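PDB 6VOQ: aldolase from Klebsiella pneumoniae, which belongs to the class II aldolase and adducin family and binds a zinc ion, in an assembly of four copies of the chain. Local coordinates for residues R8-M11 and V12-A16; K74-T77 and F78-V82; T119-V122 and V123-V126; P133-R136 and P137-R141; R196-T199 and A200-K204. All coordinates share one frame; numbering follows the deposited sequence.

Interaction 1: residues R8-M11 and V12-A16; sequences REEM and VQIGA
Glu9 and Gln13, one turn apart on helix 4-20, bring their polar ends together with the carboxylate and amide planes 90° apart. Gln13 NE2 lies 2.6 Å from Glu9 OE1, but the bend of 125° at the hydrogen makes this a weak bond, and the glutamate is poorly ordered. The Gln13 chain runs extended beyond CG, and that CG also rests 3.4 Å from Glu9 O.

The next pair round the helix, Glu10 and Ile14, meets through carbon. Ile14 CD1 lies 3.7 Å from Glu10 CG and 4.0 Å from Glu10 CD, so a methyl group packs against the stem of the acid, whose OE1 makes a weak, long ion pair with Arg171. With CG1 set beside its own backbone N (chi1 -79°), Ile14 leans back over the preceding turn. Val12 uses a branch in a similar way, bringing CG2 to 3.4 Å from Arg8 O.

Beneath these contacts the backbone bonds are regular: Val12 N to Arg8 O is 3.2 Å and Gly15 N to Met11 O is 2.9 Å. Met11 and Ile14 face inward, touching Leu31 of strand 30-34 and Leu170 of helix 170-190, while Glu9 is partly exposed and Gln13 exposed. Polar ends of Glu9 and Gln13 on the outer side and Met11 and Ile14 on the inner one mark an amphipathic helix packed on the sheet and on helix 170-190.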
loop_
_atom_site.group_PDB
_atom_site.type_symbol
_atom_site.label_atom_id
_atom_site.label_comp_id
_atom_site.label_asym_id
_atom_site.label_seq_id
_atom_site.Cartn_x
_atom_site.Cartn_y
_atom_site.Cartn_z
ATOM N N ARG A 8 9.122 25.761 8.079
ATOM C CA ARG A 8 9.158 25.507 6.645
ATOM C C ARG A 8 9.713 24.121 6.370
ATOM O O ARG A 8 9.189 23.382 5.531
ATOM C CB ARG A 8 10.002 26.572 5.934
ATOM C CG ARG A 8 9.327 27.918 5.864
ATOM C CD ARG A 8 10.159 28.933 5.121
ATOM N NE ARG A 8 9.514 30.247 5.111
ATOM C CZ ARG A 8 8.749 30.708 4.125
ATOM N NH1 ARG A 8 8.533 29.980 3.034
ATOM N NH2 ARG A 8 8.205 31.910 4.235
ATOM N N GLU A 9 10.768 23.753 7.087
ATOM C CA GLU A 9 11.370 22.437 6.964
ATOM C C GLU A 9 10.388 21.319 7.316
ATOM O O GLU A 9 10.233 20.364 6.540
ATOM C CB GLU A 9 12.607 22.402 7.868
ATOM C CG GLU A 9 13.528 21.207 7.738
ATOM C CD GLU A 9 13.753 20.728 6.311
ATOM O OE1 GLU A 9 14.047 19.524 6.166
ATOM O OE2 GLU A 9 13.693 21.530 5.347
ATOM N N GLU A 10 9.727 21.433 8.474
ATOM C CA GLU A 10 8.747 20.444 8.904
ATOM C C GLU A 10 7.635 20.274 7.877
ATOM O O GLU A 10 7.167 19.155 7.641
ATOM C CB GLU A 10 8.165 20.858 10.258
ATOM C CG GLU A 10 7.102 19.927 10.793
ATOM C CD GLU A 10 7.651 19.032 11.884
ATOM O OE1 GLU A 10 6.984 18.882 12.934
ATOM O OE2 GLU A 10 8.762 18.489 11.683
ATOM N N MET A 11 7.188 21.376 7.270
ATOM C CA MET A 11 6.102 21.290 6.304
ATOM C C MET A 11 6.518 20.494 5.078
ATOM O O MET A 11 5.762 19.643 4.606
ATOM C CB MET A 11 5.639 22.688 5.907
ATOM C CG MET A 11 4.535 22.695 4.873
ATOM S SD MET A 11 3.590 24.226 4.883
ATOM C CE MET A 11 2.811 24.080 6.483
ATOM N N VAL A 12 7.712 20.761 4.544
ATOM C CA VAL A 12 8.221 19.987 3.412
ATOM C C VAL A 12 8.345 18.509 3.774
ATOM O O VAL A 12 7.910 17.633 3.018
ATOM C CB VAL A 12 9.568 20.562 2.941
ATOM C CG1 VAL A 12 10.182 19.685 1.837
ATOM C CG2 VAL A 12 9.397 21.998 2.473
ATOM N N GLN A 13 8.938 18.208 4.930
ATOM C CA GLN A 13 9.142 16.817 5.319
ATOM C C GLN A 13 7.811 16.111 5.510
ATOM O O GLN A 13 7.605 14.997 5.018
ATOM C CB GLN A 13 9.974 16.742 6.599
ATOM C CG GLN A 13 11.394 17.212 6.430
ATOM C CD GLN A 13 12.197 17.114 7.717
ATOM O OE1 GLN A 13 11.664 16.761 8.769
ATOM N NE2 GLN A 13 13.487 17.430 7.638
ATOM N N ILE A 14 6.892 16.751 6.222
ATOM C CA ILE A 14 5.601 16.131 6.462
ATOM C C ILE A 14 4.866 15.898 5.146
ATOM O O ILE A 14 4.295 14.823 4.925
ATOM C CB ILE A 14 4.803 16.976 7.472
ATOM C CG1 ILE A 14 5.338 16.649 8.877
ATOM C CG2 ILE A 14 3.319 16.686 7.377
ATOM C CD1 ILE A 14 4.629 17.302 10.007
ATOM N N GLY A 15 4.923 16.864 4.228
ATOM C CA GLY A 15 4.345 16.652 2.907
ATOM C C GLY A 15 4.905 15.425 2.211
ATOM O O GLY A 15 4.154 14.582 1.717
ATOM N N ALA A 16 6.231 15.292 2.191
ATOM C CA ALA A 16 6.866 14.151 1.536
ATOM C C ALA A 16 6.457 12.835 2.192
ATOM O O ALA A 16 6.219 11.838 1.500
ATOM C CB ALA A 16 8.391 14.315 1.564
#

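Interaction 2: residues K74-T77 and F78-V82. With ZN (zinc ion), chain B.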
loop_
_atom_site.group_PDB
_atom_site.type_symbol
_atom_site.label_atom_id
_atom_site.label_comp_id
_atom_site.label_asym_id
_atom_site.label_seq_id
_atom_site.Cartn_x
_atom_site.Cartn_y
_atom_site.Cartn_z
ATOM N N LYS A 74 -5.760 27.548 -3.039
ATOM C CA LYS A 74 -7.094 28.132 -2.936
ATOM C C LYS A 74 -7.871 27.605 -1.728
ATOM O O LYS A 74 -8.753 28.304 -1.218
ATOM C CB LYS A 74 -7.867 27.878 -4.230
ATOM C CG LYS A 74 -7.082 28.290 -5.460
ATOM C CD LYS A 74 -7.781 27.918 -6.740
ATOM C CE LYS A 74 -8.517 29.115 -7.313
ATOM N NZ LYS A 74 -9.396 28.726 -8.455
ATOM N N GLU A 75 -7.549 26.408 -1.239
ATOM C CA GLU A 75 -8.254 25.866 -0.086
ATOM C C GLU A 75 -7.780 26.459 1.233
ATOM O O GLU A 75 -8.395 26.184 2.275
ATOM C CB GLU A 75 -8.115 24.346 -0.066
ATOM C CG GLU A 75 -8.619 23.713 -1.344
ATOM C CD GLU A 75 -8.689 22.213 -1.275
ATOM O OE1 GLU A 75 -9.803 21.686 -1.063
ATOM O OE2 GLU A 75 -7.633 21.562 -1.436
ATOM N N VAL A 76 -6.723 27.277 1.211
ATOM C CA VAL A 76 -6.285 27.970 2.417
ATOM C C VAL A 76 -7.367 28.918 2.913
ATOM O O VAL A 76 -7.397 29.260 4.100
ATOM C CB VAL A 76 -4.947 28.696 2.147
ATOM C CG1 VAL A 76 -4.512 29.541 3.342
ATOM C CG2 VAL A 76 -3.867 27.675 1.799
ATOM N N THR A 77 -8.283 29.320 2.025
ATOM C CA THR A 77 -9.443 30.106 2.431
ATOM C C THR A 77 -10.174 29.466 3.608
ATOM O O THR A 77 -10.497 30.146 4.590
ATOM C CB THR A 77 -10.395 30.286 1.248
ATOM O OG1 THR A 77 -9.728 31.006 0.205
ATOM C CG2 THR A 77 -11.613 31.085 1.677
ATOM N N PHE A 78 -10.453 28.161 3.538
ATOM C CA PHE A 78 -11.173 27.569 4.659
ATOM C C PHE A 78 -10.245 27.065 5.757
ATOM O O PHE A 78 -10.719 26.771 6.854
ATOM C CB PHE A 78 -12.146 26.458 4.195
ATOM C CG PHE A 78 -11.503 25.240 3.558
ATOM C CD1 PHE A 78 -10.738 24.352 4.296
ATOM C CD2 PHE A 78 -11.757 24.937 2.236
ATOM C CE1 PHE A 78 -10.183 23.234 3.704
ATOM C CE2 PHE A 78 -11.213 23.809 1.636
ATOM C CZ PHE A 78 -10.428 22.961 2.366
ATOM N N HIS A 79 -8.940 26.969 5.499
ATOM C CA HIS A 79 -7.987 26.867 6.598
ATOM C C HIS A 79 -8.122 28.062 7.533
ATOM O O HIS A 79 -8.231 27.902 8.753
ATOM C CB HIS A 79 -6.564 26.809 6.058
ATOM C CG HIS A 79 -6.167 25.479 5.514
ATOM N ND1 HIS A 79 -5.058 24.797 5.967
ATOM C CD2 HIS A 79 -6.708 24.719 4.534
ATOM C CE1 HIS A 79 -4.940 23.665 5.296
ATOM N NE2 HIS A 79 -5.930 23.593 4.424
ATOM N N ARG A 80 -8.096 29.273 6.967
ATOM C CA ARG A 80 -8.153 30.491 7.770
ATOM C C ARG A 80 -9.415 30.553 8.609
ATOM O O ARG A 80 -9.359 30.968 9.770
ATOM C CB ARG A 80 -8.072 31.724 6.867
ATOM C CG ARG A 80 -6.780 31.803 6.072
ATOM C CD ARG A 80 -6.616 33.143 5.388
ATOM N NE ARG A 80 -7.341 33.210 4.128
ATOM C CZ ARG A 80 -8.423 33.954 3.924
ATOM N NH1 ARG A 80 -8.918 34.704 4.902
ATOM N NH2 ARG A 80 -9.005 33.952 2.733
ATOM N N ALA A 81 -10.555 30.146 8.043
ATOM C CA ALA A 81 -11.801 30.141 8.799
ATOM C C ALA A 81 -11.660 29.378 10.109
ATOM O O ALA A 81 -12.170 29.823 11.142
ATOM C CB ALA A 81 -12.931 29.551 7.955
ATOM N N VAL A 82 -10.938 28.256 10.095
ATOM C CA VAL A 82 -10.727 27.492 11.324
ATOM C C VAL A 82 -9.874 28.283 12.312
ATOM O O VAL A 82 -10.228 28.420 13.487
ATOM C CB VAL A 82 -10.095 26.128 11.005
ATOM C CG1 VAL A 82 -9.819 25.361 12.302
ATOM C CG2 VAL A 82 -10.987 25.340 10.071
HETATM ZN ZN ZN B . -9.582 19.442 -1.035
#
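Phe78 holds CG between its backbone N and carbonyl carbon (chi1 64°), which folds the ring back toward Glu75; Glu75 has CG beside its own N (chi1 -57°) and then an extended chain, so the two side chains run side by side in the same direction. Phe78 CE2 lies 3.6 Å from Glu75 CB, and Phe78 CZ is 3.7 Å from Glu75 OE1, with the carboxylate and ring planes 85° apart.

Glu75 O serves several neighbours at the start of the helix. It sits over the centre of one Phe78 ring face, 3.5 Å from Phe78 CG. Near the plane of the His79 ring it meets the edge, 3.2 Å from His79 CD2. It also accepts weak bonds from Phe78 N and His79 N. The next carbonyl already accepts a regular helical bond, Arg80 N to Val76 O at 3.0 Å, while Thr77 OG1 donates back to Lys74 O at 3.2 Å.

Beyond the pair, His79 ND1 bonds Ser32, Arg80 NH1 bonds the carbonyl of Leu62, and Phe78 meets His94 edge-to-face. The packing of Glu75 CB on the Phe78 ring probably helps to orient the stem of the glutamate. Glu75 OE1 binds the zinc ion at 2.3 Å, whereas Glu75 OE2 stands 2.9 Å away and takes a weak bond from Asn30. His94, His96 and His161 complete the site. The unequal distances imply that the carboxylate ligates the metal mainly through OE1.

Interaction 3: residues T119-V122 and V123-V126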
loop_
_atom_site.group_PDB
_atom_site.type_symbol
_atom_site.label_atom_id
_atom_site.label_comp_id
_atom_site.label_asym_id
_atom_site.label_seq_id
_atom_site.Cartn_x
_atom_site.Cartn_y
_atom_site.Cartn_z
ATOM N N THR A 119 -12.567 2.255 18.664
ATOM C CA THR A 119 -11.214 2.344 19.188
ATOM C C THR A 119 -11.122 3.643 19.952
ATOM O O THR A 119 -11.821 4.612 19.626
ATOM C CB THR A 119 -10.157 2.323 18.081
ATOM O OG1 THR A 119 -10.541 3.239 17.046
ATOM C CG2 THR A 119 -10.022 0.932 17.507
ATOM N N PRO A 120 -10.290 3.708 21.001
ATOM C CA PRO A 120 -10.306 4.876 21.889
ATOM C C PRO A 120 -9.587 6.105 21.352
ATOM O O PRO A 120 -9.824 7.207 21.862
ATOM C CB PRO A 120 -9.603 4.355 23.151
ATOM C CG PRO A 120 -8.664 3.346 22.633
ATOM C CD PRO A 120 -9.355 2.672 21.475
ATOM N N TYR A 121 -8.745 5.964 20.334
ATOM C CA TYR A 121 -7.736 6.985 20.072
ATOM C C TYR A 121 -8.302 8.221 19.383
ATOM O O TYR A 121 -7.869 9.337 19.686
ATOM C CB TYR A 121 -6.593 6.351 19.278
ATOM C CG TYR A 121 -6.088 5.133 20.011
ATOM C CD1 TYR A 121 -5.380 5.275 21.204
ATOM C CD2 TYR A 121 -6.372 3.845 19.557
ATOM C CE1 TYR A 121 -4.941 4.179 21.910
ATOM C CE2 TYR A 121 -5.930 2.733 20.263
ATOM C CZ TYR A 121 -5.214 2.910 21.439
ATOM O OH TYR A 121 -4.761 1.828 22.160
ATOM N N VAL A 122 -9.284 8.063 18.494
ATOM C CA VAL A 122 -9.908 9.239 17.901
ATOM C C VAL A 122 -10.654 10.040 18.963
ATOM O O VAL A 122 -10.680 11.274 18.924
ATOM C CB VAL A 122 -10.825 8.825 16.733
ATOM C CG1 VAL A 122 -11.736 9.976 16.318
ATOM C CG2 VAL A 122 -9.985 8.390 15.559
ATOM N N VAL A 123 -11.258 9.356 19.935
ATOM C CA VAL A 123 -11.976 10.053 20.999
ATOM C C VAL A 123 -11.009 10.844 21.864
ATOM O O VAL A 123 -11.288 11.985 22.252
ATOM C CB VAL A 123 -12.777 9.052 21.848
ATOM C CG1 VAL A 123 -13.764 9.779 22.754
ATOM C CG2 VAL A 123 -13.474 8.036 20.955
ATOM N N MET A 124 -9.860 10.249 22.185
ATOM C CA MET A 124 -8.929 10.901 23.093
ATOM C C MET A 124 -8.315 12.127 22.450
ATOM O O MET A 124 -8.219 13.186 23.080
ATOM C CB MET A 124 -7.831 9.928 23.523
ATOM C CG MET A 124 -8.349 8.719 24.274
ATOM S SD MET A 124 -7.067 7.503 24.588
ATOM C CE MET A 124 -5.984 8.455 25.643
ATOM N N ARG A 125 -7.902 12.005 21.192
ATOM C CA ARG A 125 -7.079 13.027 20.576
ATOM C C ARG A 125 -7.861 13.975 19.686
ATOM O O ARG A 125 -7.410 15.105 19.477
ATOM C CB ARG A 125 -5.949 12.376 19.773
ATOM C CG ARG A 125 -5.212 11.310 20.570
ATOM C CD ARG A 125 -4.344 10.428 19.688
ATOM N NE ARG A 125 -3.137 11.123 19.262
ATOM C CZ ARG A 125 -2.925 11.545 18.023
ATOM N NH1 ARG A 125 -3.846 11.341 17.091
ATOM N NH2 ARG A 125 -1.797 12.174 17.718
ATOM N N VAL A 126 -9.022 13.567 19.180
ATOM C CA VAL A 126 -9.720 14.411 18.221
ATOM C C VAL A 126 -11.086 14.786 18.771
ATOM O O VAL A 126 -11.433 15.971 18.842
ATOM C CB VAL A 126 -9.833 13.726 16.844
ATOM C CG1 VAL A 126 -10.417 14.680 15.840
ATOM C CG2 VAL A 126 -8.459 13.263 16.373
#
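Val122 and Val126 form the tight side of this short helical turn: Val126 N donates to Val122 O at 2.8 Å, and Val122 CG1 packs 4.2 Å from Val126 CB. Both are buried, as is Val123, whose CB reaches 3.5 Å from Pro120 O and whose side chain rests on Pro117 and Leu206.

On the other side Met124 is exposed and Tyr121 partly so, and the sulfur contacts are long. With CG beside its backbone N (chi1 -62°), Met124 places that carbon 3.2 Å from Pro120 O. Its SD then reaches Pro120 CB at 4.3 Å and makes a Met-aromatic contact with Tyr121, 5.4 Å from the ring centroid and 54° off the ring normal, an oblique approach. Pro120 CG lies over the centre of one face of the same ring. Met124 N donates to Pro120 O in the carbonyl plane.

The outer side is bordered by another chain: Met124 packs on Pro137 of the second subunit. The side chain of Tyr121 is about 4 Å from a bound zinc ion, nearest atoms. Pro120 over one face, an oblique sulfur and the stack on His96 of the second subunit probably together orient the tyrosine ring, consistent with shaping the rim of a metal site at the subunit interface.

Interaction 4: residues P133-R136 and P137-R141; sequences PYYR and PGDDR
Arg136 to Asp139 make a type II beta turn, closed by Asp139 N donating to Arg136 O at 2.9 Å, with Gly138 taking the positive phi (94°) of its third position. The turn carries Asp139 CB to 3.7 Å from Tyr135 CB, and beyond it the chain enters helix 140-149.

Tyr135 and Arg141 cross at about a right angle. Arg141 CB stands over the ring face, 3.8 Å from the Tyr135 centroid, a CH-pi contact. Further along, the guanidinium lies against the ring with the planes 28° apart, and Arg141 CZ is 3.5 Å from Tyr135 CD1. Asp139 is the N-cap of the helix: Asp139 OD2 accepts from Arg141 N through its anti lone pair at 2.9 Å. Arg141 also grips this carboxylate side-on, NE to Asp139 OD2 at 3.0 Å and NH2 to Asp139 OD1 at 2.6 Å, the second bond nearly straight at 174°. Two donors therefore share OD2, and the salt bridge fixes the rotation of a guanidinium already laid on the tyrosine.

At the other end Tyr134 OH touches Pro137 CD at 3.6 Å. Tyr134 packs on Arg196 of the third subunit, and Pro137 on Pro120 of that same neighbouring chain.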
loop_
_atom_site.group_PDB
_atom_site.type_symbol
_atom_site.label_atom_id
_atom_site.label_comp_id
_atom_site.label_asym_id
_atom_site.label_seq_id
_atom_site.Cartn_x
_atom_site.Cartn_y
_atom_site.Cartn_z
ATOM N N PRO A 133 -21.789 19.868 4.598
ATOM C CA PRO A 133 -22.418 19.482 3.334
ATOM C C PRO A 133 -21.498 19.735 2.151
ATOM O O PRO A 133 -20.544 20.517 2.218
ATOM C CB PRO A 133 -23.670 20.364 3.274
ATOM C CG PRO A 133 -23.970 20.688 4.692
ATOM C CD PRO A 133 -22.638 20.781 5.381
ATOM N N TYR A 134 -21.770 19.019 1.062
ATOM C CA TYR A 134 -21.007 19.233 -0.155
ATOM C C TYR A 134 -21.396 20.562 -0.781
ATOM O O TYR A 134 -22.582 20.902 -0.874
ATOM C CB TYR A 134 -21.234 18.122 -1.177
ATOM C CG TYR A 134 -20.668 18.531 -2.514
ATOM C CD1 TYR A 134 -19.297 18.494 -2.740
ATOM C CD2 TYR A 134 -21.486 19.038 -3.521
ATOM C CE1 TYR A 134 -18.754 18.908 -3.943
ATOM C CE2 TYR A 134 -20.950 19.466 -4.728
ATOM C CZ TYR A 134 -19.578 19.386 -4.934
ATOM O OH TYR A 134 -19.023 19.798 -6.125
ATOM N N TYR A 135 -20.384 21.303 -1.225
ATOM C CA TYR A 135 -20.558 22.522 -1.997
ATOM C C TYR A 135 -19.484 22.563 -3.067
ATOM O O TYR A 135 -18.380 22.050 -2.875
ATOM C CB TYR A 135 -20.443 23.785 -1.130
ATOM C CG TYR A 135 -21.461 23.899 -0.024
ATOM C CD1 TYR A 135 -22.800 24.127 -0.311
ATOM C CD2 TYR A 135 -21.076 23.810 1.315
ATOM C CE1 TYR A 135 -23.738 24.247 0.704
ATOM C CE2 TYR A 135 -22.006 23.929 2.339
ATOM C CZ TYR A 135 -23.336 24.146 2.026
ATOM O OH TYR A 135 -24.269 24.271 3.030
ATOM N N ARG A 136 -19.811 23.202 -4.182
ATOM C CA ARG A 136 -18.847 23.408 -5.253
ATOM C C ARG A 136 -17.521 23.901 -4.676
ATOM O O ARG A 136 -17.514 24.764 -3.789
ATOM C CB ARG A 136 -19.395 24.426 -6.260
ATOM C CG ARG A 136 -18.689 24.422 -7.590
ATOM C CD ARG A 136 -18.462 25.828 -8.065
ATOM N NE ARG A 136 -18.350 25.913 -9.517
ATOM C CZ ARG A 136 -17.250 25.607 -10.197
ATOM N NH1 ARG A 136 -16.161 25.188 -9.560
ATOM N NH2 ARG A 136 -17.237 25.723 -11.519
ATOM N N PRO A 137 -16.390 23.350 -5.108
ATOM C CA PRO A 137 -15.095 23.845 -4.627
ATOM C C PRO A 137 -14.955 25.346 -4.842
ATOM O O PRO A 137 -15.259 25.873 -5.921
ATOM C CB PRO A 137 -14.087 23.050 -5.458
ATOM C CG PRO A 137 -14.807 21.765 -5.753
ATOM C CD PRO A 137 -16.248 22.145 -5.942
ATOM N N GLY A 138 -14.518 26.038 -3.789
ATOM C CA GLY A 138 -14.437 27.483 -3.794
ATOM C C GLY A 138 -15.646 28.189 -3.219
ATOM O O GLY A 138 -15.605 29.415 -3.053
ATOM N N ASP A 139 -16.724 27.464 -2.929
ATOM C CA ASP A 139 -17.918 28.071 -2.352
ATOM C C ASP A 139 -17.615 28.639 -0.969
ATOM O O ASP A 139 -17.005 27.968 -0.130
ATOM C CB ASP A 139 -19.026 27.027 -2.255
ATOM C CG ASP A 139 -20.395 27.636 -2.155
ATOM O OD1 ASP A 139 -21.236 27.329 -3.021
ATOM O OD2 ASP A 139 -20.638 28.413 -1.214
ATOM N N ASP A 140 -18.055 29.879 -0.727
ATOM C CA ASP A 140 -17.808 30.485 0.576
ATOM C C ASP A 140 -18.533 29.756 1.696
ATOM O O ASP A 140 -18.098 29.836 2.847
ATOM C CB ASP A 140 -18.195 31.968 0.574
ATOM C CG ASP A 140 -17.613 32.724 -0.614
ATOM O OD1 ASP A 140 -16.371 32.767 -0.746
ATOM O OD2 ASP A 140 -18.395 33.283 -1.417
ATOM N N ARG A 141 -19.600 29.016 1.383
ATOM C CA ARG A 141 -20.294 28.246 2.409
ATOM C C ARG A 141 -19.399 27.194 3.054
ATOM O O ARG A 141 -19.672 26.774 4.187
ATOM C CB ARG A 141 -21.536 27.584 1.821
ATOM C CG ARG A 141 -22.740 28.501 1.761
ATOM C CD ARG A 141 -23.848 27.894 0.939
ATOM N NE ARG A 141 -23.433 27.621 -0.434
ATOM C CZ ARG A 141 -24.254 27.156 -1.370
ATOM N NH1 ARG A 141 -25.522 26.917 -1.076
ATOM N NH2 ARG A 141 -23.810 26.923 -2.596
#

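Interaction 5: residues R196-T199 and A200-K204; sequences RYLT and ADEVK
A capping box opens the short helix 200-204, with Thr199 as N-cap and Glu202 as its reciprocal partner. Thr199 OG1 accepts from Glu202 N at 3.0 Å, and Thr199 N donates back to Glu202 OE2 at 2.7 Å and 164°. For the first bond the hydroxyl occupies the site between its own backbone N and carbonyl carbon (chi1 69°), facing the first turn. Glu202 extends beyond CG and crosses the threonine, its CG 3.1 Å from Thr199 OG1. A water bonds Thr199 OG1 and, weakly, Asp201 OD1.

Glu202 OE2 has a second partner, in a salt bridge. Arg196 approaches from the opposite direction and presents the edge of its guanidinium, whose plane stands 79° from the carboxylate. Arg196 NH1 meets the syn lone pair of Glu202 OE2 at 3.1 Å, while Arg196 NH2 adds a weak bond. Thr199 N comes on the anti side, tilted out of the carboxylate plane, so one oxygen is held by both a backbone amide and a charged group; this would probably stabilise the anionic carboxylate.

Below, Leu198 CB meets Val203 CG2 at 3.9 Å, and Val203 N donates to Thr199 O at 3.0 Å. The capped turn follows the loop after helix 170-190. Leu198 pairs with Pro117 through the backbone, and Leu198 and Glu202 pack on Tyr134 of the second subunit, where Arg196 O also accepts from Asn160.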
loop_
_atom_site.group_PDB
_atom_site.type_symbol
_atom_site.label_atom_id
_atom_site.label_comp_id
_atom_site.label_asym_id
_atom_site.label_seq_id
_atom_site.Cartn_x
_atom_site.Cartn_y
_atom_site.Cartn_z
ATOM N N ARG A 196 -17.657 -4.798 18.006
ATOM C CA ARG A 196 -17.682 -4.482 19.437
ATOM C C ARG A 196 -17.421 -2.984 19.600
ATOM O O ARG A 196 -16.299 -2.540 19.840
ATOM C CB ARG A 196 -16.632 -5.306 20.183
ATOM C CG ARG A 196 -17.062 -5.875 21.540
ATOM C CD ARG A 196 -17.344 -4.796 22.573
ATOM N NE ARG A 196 -16.143 -4.066 22.965
ATOM C CZ ARG A 196 -16.119 -3.099 23.880
ATOM N NH1 ARG A 196 -17.225 -2.732 24.511
ATOM N NH2 ARG A 196 -14.985 -2.486 24.156
ATOM N N TYR A 197 -18.477 -2.188 19.448
ATOM C CA TYR A 197 -18.341 -0.744 19.620
ATOM C C TYR A 197 -18.011 -0.393 21.075
ATOM O O TYR A 197 -18.308 -1.147 22.008
ATOM C CB TYR A 197 -19.624 -0.022 19.200
ATOM C CG TYR A 197 -19.864 0.012 17.711
ATOM C CD1 TYR A 197 -19.109 0.830 16.884
ATOM C CD2 TYR A 197 -20.850 -0.778 17.129
ATOM C CE1 TYR A 197 -19.325 0.863 15.514
ATOM C CE2 TYR A 197 -21.075 -0.748 15.769
ATOM C CZ TYR A 197 -20.306 0.071 14.968
ATOM O OH TYR A 197 -20.534 0.093 13.622
ATOM N N LEU A 198 -17.398 0.772 21.268
ATOM C CA LEU A 198 -17.159 1.240 22.625
ATOM C C LEU A 198 -18.484 1.657 23.250
ATOM O O LEU A 198 -19.287 2.349 22.614
ATOM C CB LEU A 198 -16.174 2.401 22.632
ATOM C CG LEU A 198 -14.725 2.104 22.236
ATOM C CD1 LEU A 198 -13.801 3.245 22.678
ATOM C CD2 LEU A 198 -14.266 0.776 22.802
ATOM N N THR A 199 -18.723 1.216 24.488
ATOM C CA THR A 199 -19.950 1.568 25.184
ATOM C C THR A 199 -19.987 3.065 25.453
ATOM O O THR A 199 -18.983 3.771 25.332
ATOM C CB THR A 199 -20.074 0.803 26.500
ATOM O OG1 THR A 199 -19.081 1.266 27.433
ATOM C CG2 THR A 199 -19.908 -0.691 26.263
ATOM N N ALA A 200 -21.167 3.548 25.837
ATOM C CA ALA A 200 -21.294 4.965 26.153
ATOM C C ALA A 200 -20.381 5.355 27.310
ATOM O O ALA A 200 -19.784 6.436 27.298
ATOM C CB ALA A 200 -22.748 5.313 26.466
ATOM N N ASP A 201 -20.250 4.487 28.318
ATOM C CA ASP A 201 -19.369 4.813 29.439
ATOM C C ASP A 201 -17.912 4.756 29.018
ATOM O O ASP A 201 -17.094 5.558 29.481
ATOM C CB ASP A 201 -19.623 3.872 30.616
ATOM C CG ASP A 201 -21.096 3.763 30.956
ATOM O OD1 ASP A 201 -21.819 3.034 30.232
ATOM O OD2 ASP A 201 -21.531 4.411 31.932
ATOM N N GLU A 202 -17.571 3.820 28.131
ATOM C CA GLU A 202 -16.208 3.748 27.621
ATOM C C GLU A 202 -15.826 4.987 26.808
ATOM O O GLU A 202 -14.646 5.351 26.760
ATOM C CB GLU A 202 -16.041 2.475 26.798
ATOM C CG GLU A 202 -15.944 1.232 27.661
ATOM C CD GLU A 202 -16.105 -0.052 26.875
ATOM O OE1 GLU A 202 -15.734 -1.119 27.411
ATOM O OE2 GLU A 202 -16.597 0.004 25.726
ATOM N N VAL A 203 -16.796 5.655 26.177
ATOM C CA VAL A 203 -16.484 6.862 25.418
ATOM C C VAL A 203 -16.339 8.063 26.343
ATOM O O VAL A 203 -15.517 8.952 26.100
ATOM C CB VAL A 203 -17.550 7.113 24.339
ATOM C CG1 VAL A 203 -17.222 8.380 23.570
ATOM C CG2 VAL A 203 -17.662 5.908 23.387
ATOM N N LYS A 204 -17.136 8.121 27.409
ATOM C CA LYS A 204 -17.031 9.234 28.335
ATOM C C LYS A 204 -15.727 9.194 29.120
ATOM O O LYS A 204 -15.223 10.250 29.515
ATOM C CB LYS A 204 -18.237 9.242 29.281
ATOM C CG LYS A 204 -18.397 10.539 30.066
ATOM C CD LYS A 204 -19.863 10.935 30.220
ATOM C CE LYS A 204 -20.477 11.369 28.887
ATOM N NZ LYS A 204 -20.505 12.858 28.745
HETATM O O HOH W 1 -20.212 0.053 29.915
#

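In the fold
All five contacts are local. Interaction 1 lies on helix 4-20, partly buried; interaction 2, also partly buried, supplies a zinc ligand. Interactions 4 and 5 are surface contacts built on side-chain caps and salt bridges, whereas interaction 3 is buried and mostly apolar. Interactions 3 and 5 adjoin, with centres 11 Å apart and Val123 CG1 3.8 Å from Val203 CG1, and both reach the second subunit. Interactions 2 and 4 share one side of the chain, centres 12 Å apart, without touching. Residues of interaction 4 meet another copy of interactions 3 and 5 across a subunit boundary, while interaction 1 touches no other chain of the assembly.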